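PDB 4OVK: periplasmic binding protein from Veillonella parvula, which probably captures a solute outside the cytoplasmic membrane and delivers it to an ABC transporter for uptake. Local coordinates for residues 41-49 against 139-149. Sequence-based numbering, arbitrary orientation.
Sequences WTSIVYAVD and GIRLLGKILDK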
loop_
_atom_site.group_PDB
_atom_site.type_symbol
_atom_site.label_atom_id
_atom_site.label_comp_id
_atom_site.label_asym_id
_atom_site.label_seq_id
_atom_site.Cartn_x
_atom_site.Cartn_y
_atom_site.Cartn_z
ATOM N N TRP A 41 -5.736 6.217 1.526
ATOM C CA TRP A 41 -5.889 6.833 2.840
ATOM C C TRP A 41 -7.151 6.422 3.587
ATOM O O TRP A 41 -7.261 6.702 4.779
ATOM C CB TRP A 41 -5.679 8.368 2.749
ATOM C CG TRP A 41 -4.207 8.616 2.577
ATOM C CD1 TRP A 41 -3.485 8.523 1.413
ATOM C CD2 TRP A 41 -3.255 8.861 3.619
ATOM N NE1 TRP A 41 -2.151 8.743 1.671
ATOM C CE2 TRP A 41 -1.985 8.952 3.016
ATOM C CE3 TRP A 41 -3.359 9.049 5.003
ATOM C CZ2 TRP A 41 -0.823 9.206 3.748
ATOM C CZ3 TRP A 41 -2.194 9.295 5.734
ATOM C CH2 TRP A 41 -0.946 9.360 5.101
ATOM N N THR A 42 -8.090 5.741 2.922
ATOM C CA THR A 42 -9.246 5.187 3.635
ATOM C C THR A 42 -8.754 4.097 4.580
ATOM O O THR A 42 -9.052 4.102 5.767
ATOM C CB THR A 42 -10.341 4.691 2.677
ATOM O OG1 THR A 42 -11.007 5.821 2.117
ATOM C CG2 THR A 42 -11.377 3.835 3.402
ATOM N N SER A 43 -7.935 3.190 4.053
ATOM C CA SER A 43 -7.349 2.153 4.906
ATOM C C SER A 43 -6.441 2.747 5.999
ATOM O O SER A 43 -6.358 2.217 7.104
ATOM C CB SER A 43 -6.600 1.123 4.043
ATOM O OG SER A 43 -5.441 1.663 3.460
ATOM N N ILE A 44 -5.758 3.847 5.698
ATOM C CA ILE A 44 -4.877 4.453 6.686
ATOM C C ILE A 44 -5.662 5.128 7.821
ATOM O O ILE A 44 -5.287 5.027 8.985
ATOM C CB ILE A 44 -3.833 5.405 6.056
ATOM C CG1 ILE A 44 -2.962 4.628 5.051
ATOM C CG2 ILE A 44 -2.961 5.998 7.154
ATOM C CD1 ILE A 44 -2.079 5.488 4.158
ATOM N N VAL A 45 -6.747 5.820 7.492
ATOM C CA VAL A 45 -7.608 6.375 8.540
ATOM C C VAL A 45 -8.152 5.256 9.427
ATOM O O VAL A 45 -8.149 5.368 10.652
ATOM C CB VAL A 45 -8.741 7.197 7.930
ATOM C CG1 VAL A 45 -9.833 7.493 8.957
ATOM C CG2 VAL A 45 -8.157 8.480 7.331
ATOM N N TYR A 46 -8.589 4.167 8.805
ATOM C CA TYR A 46 -9.052 3.005 9.555
ATOM C C TYR A 46 -7.970 2.518 10.546
ATOM O O TYR A 46 -8.257 2.239 11.703
ATOM C CB TYR A 46 -9.486 1.867 8.612
ATOM C CG TYR A 46 -9.760 0.603 9.359
ATOM C CD1 TYR A 46 -10.994 0.372 9.935
ATOM C CD2 TYR A 46 -8.766 -0.343 9.536
ATOM C CE1 TYR A 46 -11.244 -0.782 10.657
ATOM C CE2 TYR A 46 -9.005 -1.509 10.241
ATOM C CZ TYR A 46 -10.234 -1.720 10.804
ATOM O OH TYR A 46 -10.466 -2.867 11.527
ATOM N N ALA A 47 -6.733 2.405 10.082
ATOM C CA ALA A 47 -5.646 1.915 10.904
ATOM C C ALA A 47 -5.368 2.826 12.106
ATOM O O ALA A 47 -5.166 2.348 13.210
ATOM C CB ALA A 47 -4.397 1.764 10.064
ATOM N N VAL A 48 -5.368 4.135 11.888
ATOM C CA VAL A 48 -5.092 5.069 12.968
ATOM C C VAL A 48 -6.228 5.072 13.998
ATOM O O VAL A 48 -5.967 5.067 15.194
ATOM C CB VAL A 48 -4.842 6.494 12.426
ATOM C CG1 VAL A 48 -4.626 7.468 13.577
ATOM C CG2 VAL A 48 -3.637 6.498 11.499
ATOM N N ASP A 49 -7.477 5.054 13.534
ATOM C CA ASP A 49 -8.617 5.070 14.442
ATOM C C ASP A 49 -8.925 3.689 15.003
ATOM O O ASP A 49 -9.713 3.575 15.932
ATOM C CB ASP A 49 -9.870 5.636 13.744
ATOM C CG ASP A 49 -10.808 6.346 14.706
ATOM O OD1 ASP A 49 -10.339 6.878 15.749
ATOM O OD2 ASP A 49 -12.026 6.373 14.409
ATOM N N GLY A 139 1.678 11.826 7.435
ATOM C CA GLY A 139 0.219 11.770 7.297
ATOM C C GLY A 139 -0.444 11.050 8.464
ATOM O O GLY A 139 -1.486 11.472 8.964
ATOM N N ILE A 140 0.179 9.973 8.930
ATOM C CA ILE A 140 -0.336 9.265 10.101
ATOM C C ILE A 140 -0.339 10.172 11.342
ATOM O O ILE A 140 -1.293 10.177 12.127
ATOM C CB ILE A 140 0.453 7.972 10.349
ATOM C CG1 ILE A 140 0.070 6.951 9.279
ATOM C CG2 ILE A 140 0.178 7.429 11.734
ATOM C CD1 ILE A 140 1.036 5.796 9.169
ATOM N N ARG A 141 0.726 10.948 11.502
ATOM C CA ARG A 141 0.857 11.823 12.663
ATOM C C ARG A 141 -0.258 12.864 12.642
ATOM O O ARG A 141 -0.910 13.126 13.667
ATOM C CB ARG A 141 2.237 12.467 12.686
ATOM C CG ARG A 141 2.498 13.304 13.933
ATOM C CD ARG A 141 3.972 13.606 14.090
ATOM N NE ARG A 141 4.726 12.444 14.549
ATOM C CZ ARG A 141 5.959 12.126 14.163
ATOM N NH1 ARG A 141 6.538 11.042 14.658
ATOM N NH2 ARG A 141 6.623 12.866 13.279
ATOM N N LEU A 142 -0.487 13.430 11.458
ATOM C CA LEU A 142 -1.580 14.371 11.238
ATOM C C LEU A 142 -2.933 13.742 11.576
ATOM O O LEU A 142 -3.745 14.350 12.293
ATOM C CB LEU A 142 -1.543 14.875 9.785
ATOM C CG LEU A 142 -2.715 15.713 9.247
ATOM C CD1 LEU A 142 -2.851 17.014 10.008
ATOM C CD2 LEU A 142 -2.524 16.013 7.775
ATOM N N LEU A 143 -3.190 12.530 11.073
ATOM C CA LEU A 143 -4.435 11.833 11.400
ATOM C C LEU A 143 -4.611 11.626 12.907
ATOM O O LEU A 143 -5.725 11.703 13.427
ATOM C CB LEU A 143 -4.511 10.498 10.666
ATOM C CG LEU A 143 -4.773 10.622 9.172
ATOM C CD1 LEU A 143 -4.652 9.237 8.544
ATOM C CD2 LEU A 143 -6.133 11.247 8.899
ATOM N N GLY A 144 -3.517 11.346 13.602
ATOM C CA GLY A 144 -3.551 11.205 15.047
ATOM C C GLY A 144 -4.050 12.454 15.754
ATOM O O GLY A 144 -4.784 12.370 16.726
ATOM N N LYS A 145 -3.668 13.621 15.243
ATOM C CA LYS A 145 -4.117 14.897 15.812
ATOM C C LYS A 145 -5.579 15.152 15.455
ATOM O O LYS A 145 -6.358 15.586 16.285
ATOM C CB LYS A 145 -3.247 16.040 15.304
ATOM C CG LYS A 145 -1.850 16.007 15.892
ATOM C CD LYS A 145 -1.185 17.369 15.891
ATOM C CE LYS A 145 0.190 17.298 16.544
ATOM N NZ LYS A 145 1.048 16.274 15.895
ATOM N N ILE A 146 -5.950 14.846 14.224
ATOM C CA ILE A 146 -7.341 15.008 13.784
ATOM C C ILE A 146 -8.296 14.116 14.585
ATOM O O ILE A 146 -9.334 14.568 15.076
ATOM C CB ILE A 146 -7.467 14.727 12.282
ATOM C CG1 ILE A 146 -6.759 15.844 11.502
ATOM C CG2 ILE A 146 -8.937 14.598 11.869
ATOM C CD1 ILE A 146 -6.565 15.557 10.039
ATOM N N LEU A 147 -7.916 12.853 14.727
ATOM C CA LEU A 147 -8.751 11.847 15.368
ATOM C C LEU A 147 -8.605 11.783 16.888
ATOM O O LEU A 147 -9.289 10.992 17.523
ATOM C CB LEU A 147 -8.401 10.473 14.790
ATOM C CG LEU A 147 -8.699 10.291 13.308
ATOM C CD1 LEU A 147 -7.975 9.064 12.764
ATOM C CD2 LEU A 147 -10.197 10.196 13.147
ATOM N N ASP A 148 -7.716 12.597 17.468
ATOM C CA ASP A 148 -7.323 12.480 18.876
ATOM C C ASP A 148 -6.919 11.048 19.243
ATOM O O ASP A 148 -7.383 10.491 20.244
ATOM C CB ASP A 148 -8.425 13.006 19.797
ATOM C CG ASP A 148 -8.506 14.511 19.778
ATOM O OD1 ASP A 148 -7.504 15.156 20.148
ATOM O OD2 ASP A 148 -9.558 15.056 19.400
ATOM N N LYS A 149 -6.054 10.465 18.409
ATOM C CA LYS A 149 -5.491 9.148 18.665
ATOM C C LYS A 149 -3.969 9.224 18.535
ATOM O O LYS A 149 -3.381 8.531 17.700
ATOM C CB LYS A 149 -6.049 8.122 17.666
ATOM C CG LYS A 149 -7.545 7.873 17.744
ATOM C CD LYS A 149 -7.940 7.260 19.068
ATOM C CE LYS A 149 -9.380 6.777 19.064
ATOM N NZ LYS A 149 -9.577 5.602 18.172
HETATM O O HOH W 1 -7.036 4.174 17.620
HETATM O O HOH W 2 -11.277 9.097 16.948
#
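Val48 and Leu143 interlock as reciprocal knobs into holes where helix 41-49 crosses the 139-147 part of helix 133-147, the short axes at -58°. Val48 enters among Ile140, Leu143, Gly144 and Leu147, and its two methyls divide the work: CG1 lies 3.8 Å from Leu147 CD1, whereas CG2 turns to Ile140 CG2. Compact and branched at CB, valine suits a hole that has glycine on one side. Leu143 answers among Trp41, Ile44, Val45 and Val48; leucine's forked end lets CD1 meet the Trp41 ring at the edge, in plane, 3.7 Å from CZ3, while CD2 reaches Val45 CG2. Ile44 CD1 packs over the centre of one indole face. Trp41 CH2 comes within 3.5 Å of Gly139 CA, where any CB would clash. At the far end, the long chain of Lys149 bends (chi2 -64°, chi4 69°) so that NZ forms a 2.8 Å salt bridge to Asp49 OD1, arriving from above the carboxylate plane. One water links NZ to Val48 O; another donates to both Asp49 OD1 and Leu147 O. A methionine in place of Lys149 would probably cost Asp49 this ion pair and the first water its NZ partner. Lys149 is the N-cap of helix 150-170, so the bridge ties the interhelical turn to helix 41-49. Both helices pack on one side of the N-terminal lobe's parallel sheet, Val45 touching Ile36 and Leu147 Ile34, while helix 150-170 meets Val48 through Leu156.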